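Local coordinates for CELL WALL surface anchor family protein (Streptococcus pneumoniae, PDB 2Y1V), which forms the shaft of the pneumococcal pilus as its major pilin, a cell-wall-anchored subunit that polymerises into a fibre, at residues Ser212-Glu217 and Thr243-Gly248; Gly218-Lys223 and Thr277-Ala282; Asp455-Glu460 and Ile507-Ala512; Thr467-Leu472 and Ala500-Ala505. All coordinates share one frame; numbering follows the deposited sequence.

Interaction 1 (Ser212-Glu217 and Thr243-Gly248); sequences SDRMTE and TEVATG. With NI (nickel (II) ion), chain F.
T247 O is gripped from the backbone of 212-217: M215 N donates to it at 2.8 Å, in the carbonyl plane but with a bent N-H...O angle of 138°, and R214 CA brings a CA-H...O contact to the same oxygen. A second contact of this kind runs the other way, from G248 CA to D213 O.

R214 lies across the turn V245-G248. Its chain folds back at chi2 (-62°), which carries CD to 3.3 Å from T247 OG1 and swings the guanidinium over V245. V245 CG2 sits over the centre of one guanidinium face, 3.7 Å from R214 CZ, the two side chains crossing at about a right angle. The group is held from its rim as well: R214 NH1 reaches back to D213 O at 3.0 Å, a bond that lies in the guanidinium plane although it meets the carbonyl from above its plane, and the same NH1 forms a salt bridge with D250. These bonds and the valine methyl together fix the rotation of the guanidinium.

Beyond M215 the chain runs on to E217, whose OE2 binds a nickel ion at 1.9 Å with two waters, while OE1 pairs with K310. V245-G248 is a type I turn closed by V245 N to G248 O and G248 N to V245 O, the two-residue beta hairpin joining strands 240-245 and 248-253 in the Cna-B-like domain of this pilin.

Interaction 2 (Gly218-Lys223 and Thr277-Ala282); sequences GLAFNK and TLNDKA. With NI (nickel (II) ion), chain E.
N222 and T277 meet through their side chains at the edge of a strand pair. From N222 CB, CG is set beside the backbone N and anti to the carbonyl carbon (chi1 -66°) and lies 3.3 Å from T277 OG1; there the amide divides. OD1 accepts from T277 OG1 at 2.6 Å, in the carbonyl plane and on a lone pair, while ND2 donates to S275 OG. The asparagine thus spans two hydroxyl residues of one neighbouring strand, crossing T277 at about a right angle.

Behind this bond the backbones of A220 and T277 form a hydrogen-bonded antiparallel pair. A220 N points almost straight at T277 O (2.7 Å, 178°), and T277 N returns a bond to A220 O. L219 and L278 are the adjacent non-hydrogen-bonded pair. Both leucines point to the face where each touches E288 of strand 288-297, whereas A220 and T277 point to the other. This is the junction of strands 219-230 and 268-278 in the sheet of the Cna-B-like domain.

The ladder continues past the strand end: N279 N donates to G218 O at 2.9 Å, from above the carbonyl plane. The N279 side chain turns back over its own loop. OD1 accepts from K281 N, an Asx turn inside the type I turn N279-A282, and ND2 lies 3.9 Å from A220 CB. D280, at the crest of this turn, binds a nickel ion through OD2 at 2.3 Å; A508, N511 and E461 supply its other protein ligands.

Interaction 3 (Asp455-Glu460 and Ile507-Ala512); sequences DKVSQE and IAANNA. With NI (nickel (II) ion), chain E.
N511 ND2 donates to K456 O at 3.0 Å, nearly straight (161°) and lying in both the carbonyl plane of K456 and the amide plane of N511. The bond ties the loop leading into helix 459-480 to the end of helix 489-509, the two arms of an antiparallel helical pair inserted between strands 437-441 and 527-528 of what is probably a prealbumin-like domain. With chi1 at -57°, N511 CG stands beside its backbone N and the amide faces the loop. Next to it, K456 CB packs on A512 CB at 3.7 Å, while the rest of the lysine bends off at chi2 and takes its amine away from the contact.

V457 packs on the helix end: its CG2 is 3.0 Å from A509 O, a tight approach, and its CG1 is 4.3 Å from A509 CB. R452 and K462 also touch this valine, and V465 of helix 459-480 touches A509 from beyond.

Outside this shell, several groups hold N511 and the helix ends. ND2 has a second acceptor in E461 OE1, which pins the amide between loop and helix. The chain after A509 reverses through an inverse gamma turn centred on N510, with N511 N bonded to A509 O. S458 takes the N-cap position of helix 459-480, its OG accepting weakly from E460 N. Near the C-terminal end of helix 489-509, A508 O binds a nickel ion at 2.5 Å; D280 and E461 supply carboxylate oxygens, and N511 OD1 completes the protein ligands of the metal at 2.6 Å.

Interaction 4 (Thr467-Leu472 and Ala500-Ala505); sequences TTKDAL and AAYNAA
Y502 and T468 hold the centre of the contact, where two helices lie with axes 8.6 Å apart and directions 156° from each other, nearly antiparallel. T468 CA and Y502 CA are 4.9 Å apart, the nearest backbone approach of the two segments. T468 CB faces Y502 CA at 3.6 Å. Its methyl CG2 leans over A501, 3.8 Å from A501 O, while OG1 takes the branch between the backbone N and the carbonyl carbon (chi1 40°). From there OG1 sits at the edge of the Y502 ring, near its plane, and touches A505 CB at 3.6 Å. No hydrogen bond crosses between the helices here; the hydroxyl is bonded within its own helix to L464 O and V465 O.

Y502 extends from its helix with CG anti to the backbone N (chi1 170°), and the side chain runs across helix 467-472, roughly at right angles to its axis. K469 lies beside the ring and runs the same way, its methylene CG 3.8 Å from Y502 CE1; its amine goes on to a salt bridge with E437. Farther along, L472 CD2 meets the ring at CD2, 3.9 Å away, the leucine crossing the tyrosine at about a right angle. Y502 OH is bonded to K526 O, and V528 touches both L472 and Y502, joining the helices to strand 527-528.

Small residues at the crossing and one large ring packed on the neighbouring helix are features of a close-packed antiparallel helical hairpin, here formed by helices 459-480 and 489-509 beside strand 527-528 of the probable prealbumin-like domain.

Overall arrangement
Interactions 1 and 2 lie within one Cna-B-like domain, their centres 11 Å apart, and their segments alternate along the chain: 212-217 runs directly into 218-223, and 243-248 precedes 277-282. Interactions 3 and 4 come later and share helices 459-480 and 489-509, with centres 14 Å apart; interaction 4 is nested inside the loop that interaction 3 closes. Interactions 2 and 3, 13 Å apart between centres, touch directly and share a nickel ion, bound by D280 of the one and A508 of the other, which suggests an interdomain junction. Interactions 1 and 4 are about 32 Å apart between centres, consistent with the elongated, multi-domain shape of a fibre-forming pilin.

Interaction 1 (Ser212-Glu217 and Thr243-Gly248)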
# COMPACT_ATOMS: atom_id res chain seq x y z
N SER A 212 2.13 4.18 -5.31
CA SER A 212 1.62 2.85 -5.60
C SER A 212 0.80 2.40 -4.40
O SER A 212 1.27 2.48 -3.26
CB SER A 212 2.83 1.93 -5.77
OG SER A 212 2.52 0.81 -6.55
N ASP A 213 -0.43 1.95 -4.65
CA ASP A 213 -1.31 1.44 -3.58
C ASP A 213 -1.89 0.05 -3.88
O ASP A 213 -2.29 -0.23 -5.01
CB ASP A 213 -2.46 2.40 -3.26
CG ASP A 213 -3.17 2.06 -1.92
OD1 ASP A 213 -2.87 0.99 -1.34
OD2 ASP A 213 -4.01 2.85 -1.44
N ARG A 214 -1.91 -0.81 -2.87
CA ARG A 214 -2.48 -2.14 -3.04
C ARG A 214 -3.31 -2.51 -1.83
O ARG A 214 -2.89 -2.31 -0.68
CB ARG A 214 -1.43 -3.23 -3.30
CG ARG A 214 -0.78 -3.23 -4.70
CD ARG A 214 -1.80 -3.47 -5.84
NE ARG A 214 -1.14 -3.59 -7.14
CZ ARG A 214 -0.68 -2.57 -7.85
NH1 ARG A 214 -0.80 -1.32 -7.38
NH2 ARG A 214 -0.07 -2.78 -9.02
N MSE A 215 -4.45 -3.12 -2.10
CA MSE A 215 -5.47 -3.27 -1.11
C MSE A 215 -5.76 -4.74 -0.87
O MSE A 215 -5.69 -5.55 -1.81
CB MSE A 215 -6.72 -2.61 -1.64
CG MSE A 215 -7.21 -1.48 -0.82
SE MSE A 215 -8.35 -0.43 -1.98
CE MSE A 215 -7.15 1.08 -2.38
N THR A 216 -6.08 -5.08 0.38
CA THR A 216 -6.56 -6.41 0.72
C THR A 216 -7.94 -6.59 0.05
O THR A 216 -8.64 -5.60 -0.24
CB THR A 216 -6.62 -6.66 2.26
OG1 THR A 216 -7.59 -5.79 2.86
CG2 THR A 216 -5.26 -6.42 2.92
N GLU A 217 -8.30 -7.86 -0.18
CA GLU A 217 -9.43 -8.28 -1.03
C GLU A 217 -10.78 -7.66 -0.67
O GLU A 217 -11.59 -7.39 -1.56
CB GLU A 217 -9.57 -9.82 -1.00
CG GLU A 217 -10.26 -10.35 0.27
CD GLU A 217 -9.99 -11.84 0.57
OE1 GLU A 217 -9.70 -12.61 -0.37
OE2 GLU A 217 -10.10 -12.23 1.76
N THR A 243 -2.30 3.82 -13.84
CA THR A 243 -2.72 2.49 -14.21
C THR A 243 -3.56 1.94 -13.08
O THR A 243 -3.20 2.04 -11.91
CB THR A 243 -1.52 1.58 -14.45
OG1 THR A 243 -0.81 1.42 -13.23
CG2 THR A 243 -0.60 2.23 -15.48
N GLU A 244 -4.70 1.37 -13.44
CA GLU A 244 -5.65 0.91 -12.44
C GLU A 244 -5.77 -0.60 -12.51
O GLU A 244 -5.85 -1.15 -13.59
CB GLU A 244 -7.00 1.57 -12.66
CG GLU A 244 -6.96 3.08 -12.48
CD GLU A 244 -8.23 3.75 -12.96
OE1 GLU A 244 -8.87 3.20 -13.90
OE2 GLU A 244 -8.60 4.81 -12.41
N VAL A 245 -5.73 -1.24 -11.35
CA VAL A 245 -5.83 -2.70 -11.29
C VAL A 245 -6.87 -3.07 -10.26
O VAL A 245 -7.37 -2.20 -9.55
CB VAL A 245 -4.45 -3.37 -11.05
CG1 VAL A 245 -3.47 -2.93 -12.13
CG2 VAL A 245 -3.90 -3.03 -9.68
N ALA A 246 -7.26 -4.33 -10.19
CA ALA A 246 -8.41 -4.67 -9.37
C ALA A 246 -8.12 -4.39 -7.90
O ALA A 246 -9.00 -4.02 -7.14
CB ALA A 246 -8.83 -6.11 -9.58
N THR A 247 -6.86 -4.56 -7.51
CA THR A 247 -6.45 -4.36 -6.12
C THR A 247 -5.84 -2.99 -5.83
O THR A 247 -5.22 -2.80 -4.78
CB THR A 247 -5.40 -5.41 -5.73
OG1 THR A 247 -4.37 -5.40 -6.71
CG2 THR A 247 -6.03 -6.82 -5.67
N GLY A 248 -5.98 -2.04 -6.75
CA GLY A 248 -5.41 -0.69 -6.52
C GLY A 248 -4.73 -0.07 -7.72
O GLY A 248 -5.02 -0.43 -8.86
NI NI F . -10.30 -11.88 3.59
O HOH W 1 -8.77 -9.86 3.20
O HOH W 2 -11.60 -9.89 2.89

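Interaction 2 (Gly218-Lys223 and Thr277-Ala282)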
# COMPACT_ATOMS: atom_id res chain seq x y z
N GLY A 218 -11.02 -7.47 0.62
CA GLY A 218 -12.31 -6.98 1.13
C GLY A 218 -12.59 -5.52 0.84
O GLY A 218 -13.64 -4.97 1.24
N LEU A 219 -11.65 -4.89 0.15
CA LEU A 219 -11.78 -3.51 -0.28
C LEU A 219 -11.66 -3.45 -1.79
O LEU A 219 -10.65 -3.84 -2.35
CB LEU A 219 -10.67 -2.66 0.33
CG LEU A 219 -10.87 -2.17 1.76
CD1 LEU A 219 -9.52 -1.81 2.38
CD2 LEU A 219 -11.82 -0.99 1.76
N ALA A 220 -12.70 -2.95 -2.45
CA ALA A 220 -12.67 -2.81 -3.90
C ALA A 220 -12.21 -1.41 -4.25
O ALA A 220 -12.86 -0.43 -3.87
CB ALA A 220 -14.05 -3.07 -4.47
N PHE A 221 -11.09 -1.30 -4.96
CA PHE A 221 -10.63 0.02 -5.37
C PHE A 221 -11.61 0.58 -6.40
O PHE A 221 -11.86 -0.04 -7.44
CB PHE A 221 -9.19 0.01 -5.91
CG PHE A 221 -8.82 1.26 -6.66
CD1 PHE A 221 -8.93 2.51 -6.06
CD2 PHE A 221 -8.40 1.20 -7.98
CE1 PHE A 221 -8.62 3.69 -6.76
CE2 PHE A 221 -8.08 2.35 -8.67
CZ PHE A 221 -8.19 3.61 -8.06
N ASN A 222 -12.19 1.74 -6.09
CA ASN A 222 -13.12 2.40 -6.99
C ASN A 222 -12.38 3.09 -8.12
O ASN A 222 -11.78 4.15 -7.92
CB ASN A 222 -13.95 3.44 -6.24
CG ASN A 222 -14.86 2.82 -5.22
OD1 ASN A 222 -15.31 1.68 -5.38
ND2 ASN A 222 -15.15 3.56 -4.15
N LYS A 223 -12.43 2.48 -9.30
CA LYS A 223 -11.78 3.04 -10.46
C LYS A 223 -12.37 4.40 -10.82
O LYS A 223 -13.58 4.61 -10.68
CB LYS A 223 -11.87 2.09 -11.64
CG LYS A 223 -10.95 0.87 -11.54
CD LYS A 223 -11.00 0.06 -12.83
CE LYS A 223 -10.14 -1.20 -12.76
NZ LYS A 223 -9.89 -1.69 -14.14
N THR A 277 -14.56 0.59 -1.93
CA THR A 277 -15.79 0.08 -1.33
C THR A 277 -15.52 -1.21 -0.56
O THR A 277 -14.89 -2.13 -1.08
CB THR A 277 -16.85 -0.16 -2.41
OG1 THR A 277 -16.79 0.90 -3.37
CG2 THR A 277 -18.27 -0.21 -1.81
N LEU A 278 -15.97 -1.25 0.68
CA LEU A 278 -15.83 -2.44 1.51
C LEU A 278 -16.86 -3.44 1.01
O LEU A 278 -18.06 -3.22 1.13
CB LEU A 278 -16.09 -2.09 2.98
CG LEU A 278 -16.02 -3.06 4.15
CD1 LEU A 278 -14.60 -3.60 4.38
CD2 LEU A 278 -16.52 -2.37 5.40
N ASN A 279 -16.39 -4.54 0.44
CA ASN A 279 -17.30 -5.48 -0.20
C ASN A 279 -17.61 -6.76 0.56
O ASN A 279 -17.18 -6.96 1.70
CB ASN A 279 -16.79 -5.82 -1.59
CG ASN A 279 -15.52 -6.61 -1.56
OD1 ASN A 279 -15.25 -7.35 -0.62
ND2 ASN A 279 -14.74 -6.48 -2.62
N ASP A 280 -18.36 -7.63 -0.10
CA ASP A 280 -18.92 -8.84 0.50
C ASP A 280 -17.91 -9.93 0.89
O ASP A 280 -18.31 -10.97 1.42
CB ASP A 280 -19.97 -9.42 -0.45
CG ASP A 280 -19.41 -9.67 -1.84
OD1 ASP A 280 -18.17 -9.58 -2.02
OD2 ASP A 280 -20.21 -9.96 -2.75
N LYS A 281 -16.62 -9.71 0.63
CA LYS A 281 -15.62 -10.67 1.11
C LYS A 281 -15.06 -10.28 2.49
O LYS A 281 -14.25 -11.02 3.06
CB LYS A 281 -14.46 -10.81 0.13
CG LYS A 281 -14.84 -11.18 -1.27
CD LYS A 281 -13.67 -10.98 -2.22
CE LYS A 281 -14.14 -10.95 -3.68
NZ LYS A 281 -13.10 -10.46 -4.63
N ALA A 282 -15.46 -9.13 3.02
CA ALA A 282 -15.00 -8.73 4.35
C ALA A 282 -15.39 -9.79 5.37
O ALA A 282 -16.57 -10.13 5.46
CB ALA A 282 -15.56 -7.37 4.75
NI NI E . -21.80 -9.63 -4.43
O HOH W 3 -20.27 -7.91 -5.60

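Interaction 3 (Asp455-Glu460 and Ile507-Ala512)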
# COMPACT_ATOMS: atom_id res chain seq x y z
N ASP A 455 -30.58 -1.12 -5.66
CA ASP A 455 -29.72 -0.52 -6.69
C ASP A 455 -28.28 -1.00 -6.62
O ASP A 455 -27.43 -0.59 -7.43
CB ASP A 455 -29.79 1.01 -6.63
CG ASP A 455 -29.92 1.56 -5.20
OD1 ASP A 455 -30.91 1.22 -4.49
OD2 ASP A 455 -29.04 2.36 -4.80
N LYS A 456 -27.99 -1.87 -5.66
CA LYS A 456 -26.63 -2.32 -5.40
C LYS A 456 -26.52 -3.84 -5.41
O LYS A 456 -25.61 -4.41 -4.80
CB LYS A 456 -26.14 -1.76 -4.06
CG LYS A 456 -26.04 -0.25 -3.99
CD LYS A 456 -24.82 0.27 -4.74
CE LYS A 456 -24.55 1.74 -4.46
NZ LYS A 456 -23.37 2.24 -5.22
N VAL A 457 -27.45 -4.50 -6.10
CA VAL A 457 -27.43 -5.95 -6.24
C VAL A 457 -27.98 -6.33 -7.60
O VAL A 457 -29.09 -5.91 -7.96
CB VAL A 457 -28.29 -6.64 -5.16
CG1 VAL A 457 -28.28 -8.15 -5.35
CG2 VAL A 457 -27.82 -6.26 -3.75
N SER A 458 -27.22 -7.12 -8.36
CA SER A 458 -27.64 -7.52 -9.70
C SER A 458 -28.67 -8.62 -9.65
O SER A 458 -28.97 -9.14 -8.58
CB SER A 458 -26.45 -7.98 -10.54
OG SER A 458 -26.25 -9.38 -10.41
N GLN A 459 -29.17 -8.98 -10.82
CA GLN A 459 -30.22 -9.98 -10.95
C GLN A 459 -29.72 -11.40 -10.73
O GLN A 459 -30.47 -12.27 -10.30
CB GLN A 459 -30.90 -9.86 -12.33
CG GLN A 459 -32.11 -8.93 -12.36
CD GLN A 459 -33.35 -9.57 -11.74
OE1 GLN A 459 -33.97 -9.00 -10.83
NE2 GLN A 459 -33.70 -10.77 -12.20
N GLU A 460 -28.45 -11.63 -11.04
CA GLU A 460 -27.84 -12.93 -10.82
C GLU A 460 -27.75 -13.20 -9.31
O GLU A 460 -28.04 -14.32 -8.85
CB GLU A 460 -26.45 -13.00 -11.46
CG GLU A 460 -25.94 -14.43 -11.76
CD GLU A 460 -25.51 -15.22 -10.51
OE1 GLU A 460 -24.99 -14.61 -9.54
OE2 GLU A 460 -25.68 -16.46 -10.52
N ILE A 507 -24.93 -13.44 1.94
CA ILE A 507 -23.75 -12.65 2.18
C ILE A 507 -23.24 -12.04 0.90
O ILE A 507 -22.77 -10.91 0.89
CB ILE A 507 -22.62 -13.44 2.81
CG1 ILE A 507 -22.98 -13.80 4.26
CG2 ILE A 507 -21.34 -12.63 2.74
CD1 ILE A 507 -22.28 -15.05 4.79
N ALA A 508 -23.31 -12.81 -0.18
CA ALA A 508 -22.87 -12.32 -1.48
C ALA A 508 -23.85 -11.24 -2.01
O ALA A 508 -23.44 -10.25 -2.62
CB ALA A 508 -22.72 -13.48 -2.47
N ALA A 509 -25.14 -11.41 -1.75
CA ALA A 509 -26.14 -10.44 -2.21
C ALA A 509 -26.12 -9.17 -1.39
O ALA A 509 -26.48 -8.12 -1.88
CB ALA A 509 -27.53 -11.05 -2.21
N ASN A 510 -25.70 -9.27 -0.13
CA ASN A 510 -25.66 -8.10 0.75
C ASN A 510 -24.48 -7.17 0.46
O ASN A 510 -23.61 -6.97 1.32
CB ASN A 510 -25.63 -8.53 2.23
CG ASN A 510 -26.95 -9.15 2.71
OD1 ASN A 510 -27.88 -9.37 1.94
ND2 ASN A 510 -27.02 -9.42 4.01
N ASN A 511 -24.46 -6.59 -0.74
CA ASN A 511 -23.42 -5.63 -1.10
C ASN A 511 -23.60 -4.30 -0.41
O ASN A 511 -22.64 -3.55 -0.24
CB ASN A 511 -23.37 -5.39 -2.61
CG ASN A 511 -23.16 -6.66 -3.39
OD1 ASN A 511 -22.43 -7.56 -2.98
ND2 ASN A 511 -23.81 -6.75 -4.54
N ALA A 512 -24.82 -3.99 -0.02
CA ALA A 512 -25.13 -2.72 0.62
C ALA A 512 -26.38 -2.88 1.48
O ALA A 512 -27.12 -3.82 1.30
CB ALA A 512 -25.29 -1.65 -0.41
NI NI E . -21.80 -9.63 -4.43
O HOH W 3 -20.27 -7.91 -5.60

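Interaction 4 (Thr467-Leu472 and Ala500-Ala505)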
# COMPACT_ATOMS: atom_id res chain seq x y z
N THR A 467 -33.17 -19.01 -5.44
CA THR A 467 -32.90 -20.39 -5.86
C THR A 467 -32.41 -21.25 -4.70
O THR A 467 -32.83 -22.40 -4.55
CB THR A 467 -31.83 -20.44 -6.97
OG1 THR A 467 -32.19 -19.55 -8.04
CG2 THR A 467 -31.67 -21.85 -7.50
N THR A 468 -31.50 -20.71 -3.89
CA THR A 468 -31.03 -21.45 -2.72
C THR A 468 -32.12 -21.47 -1.65
O THR A 468 -32.26 -22.45 -0.92
CB THR A 468 -29.70 -20.89 -2.14
OG1 THR A 468 -29.72 -19.46 -2.16
CG2 THR A 468 -28.50 -21.38 -2.95
N LYS A 469 -32.89 -20.39 -1.58
CA LYS A 469 -33.99 -20.35 -0.64
C LYS A 469 -34.91 -21.53 -0.95
O LYS A 469 -35.08 -22.44 -0.13
CB LYS A 469 -34.73 -19.02 -0.73
CG LYS A 469 -35.33 -18.55 0.59
CD LYS A 469 -35.93 -19.71 1.35
CE LYS A 469 -36.37 -19.32 2.75
NZ LYS A 469 -37.74 -18.73 2.77
N ASP A 470 -35.47 -21.53 -2.16
CA ASP A 470 -36.32 -22.62 -2.60
C ASP A 470 -35.70 -23.98 -2.28
O ASP A 470 -36.35 -24.85 -1.72
CB ASP A 470 -36.61 -22.52 -4.10
CG ASP A 470 -37.60 -21.41 -4.45
OD1 ASP A 470 -38.43 -21.07 -3.58
OD2 ASP A 470 -37.54 -20.89 -5.58
N ALA A 471 -34.43 -24.13 -2.64
CA ALA A 471 -33.69 -25.36 -2.39
C ALA A 471 -33.70 -25.71 -0.91
O ALA A 471 -33.90 -26.86 -0.54
CB ALA A 471 -32.27 -25.24 -2.92
N LEU A 472 -33.47 -24.70 -0.07
CA LEU A 472 -33.47 -24.90 1.37
C LEU A 472 -34.86 -25.32 1.83
O LEU A 472 -35.01 -26.29 2.57
CB LEU A 472 -33.01 -23.62 2.08
CG LEU A 472 -33.02 -23.58 3.61
CD1 LEU A 472 -32.42 -24.84 4.20
CD2 LEU A 472 -32.27 -22.35 4.10
N ALA A 500 -26.11 -23.74 4.22
CA ALA A 500 -24.81 -23.09 3.98
C ALA A 500 -24.81 -22.38 2.63
O ALA A 500 -24.28 -21.27 2.50
CB ALA A 500 -23.67 -24.11 4.05
N ALA A 501 -25.40 -23.01 1.62
CA ALA A 501 -25.42 -22.44 0.29
C ALA A 501 -26.29 -21.19 0.27
O ALA A 501 -25.94 -20.19 -0.34
CB ALA A 501 -25.90 -23.47 -0.73
N TYR A 502 -27.42 -21.25 0.96
CA TYR A 502 -28.29 -20.09 1.08
C TYR A 502 -27.54 -18.95 1.77
O TYR A 502 -27.54 -17.81 1.29
CB TYR A 502 -29.55 -20.47 1.88
CG TYR A 502 -30.40 -19.27 2.26
CD1 TYR A 502 -31.04 -18.51 1.29
CD2 TYR A 502 -30.57 -18.91 3.60
CE1 TYR A 502 -31.80 -17.42 1.63
CE2 TYR A 502 -31.35 -17.81 3.94
CZ TYR A 502 -31.96 -17.07 2.94
OH TYR A 502 -32.74 -15.99 3.26
N ASN A 503 -26.90 -19.28 2.89
CA ASN A 503 -26.24 -18.27 3.71
C ASN A 503 -25.13 -17.55 2.99
O ASN A 503 -24.94 -16.35 3.17
CB ASN A 503 -25.72 -18.89 5.00
CG ASN A 503 -24.92 -17.91 5.82
OD1 ASN A 503 -25.45 -16.89 6.28
ND2 ASN A 503 -23.63 -18.19 6.00
N ALA A 504 -24.38 -18.28 2.17
CA ALA A 504 -23.34 -17.65 1.36
C ALA A 504 -23.95 -16.74 0.31
O ALA A 504 -23.38 -15.71 -0.05
CB ALA A 504 -22.45 -18.69 0.71
N ALA A 505 -25.11 -17.14 -0.22
CA ALA A 505 -25.81 -16.36 -1.26
C ALA A 505 -26.27 -15.01 -0.73
O ALA A 505 -26.21 -14.00 -1.43
CB ALA A 505 -26.99 -17.15 -1.79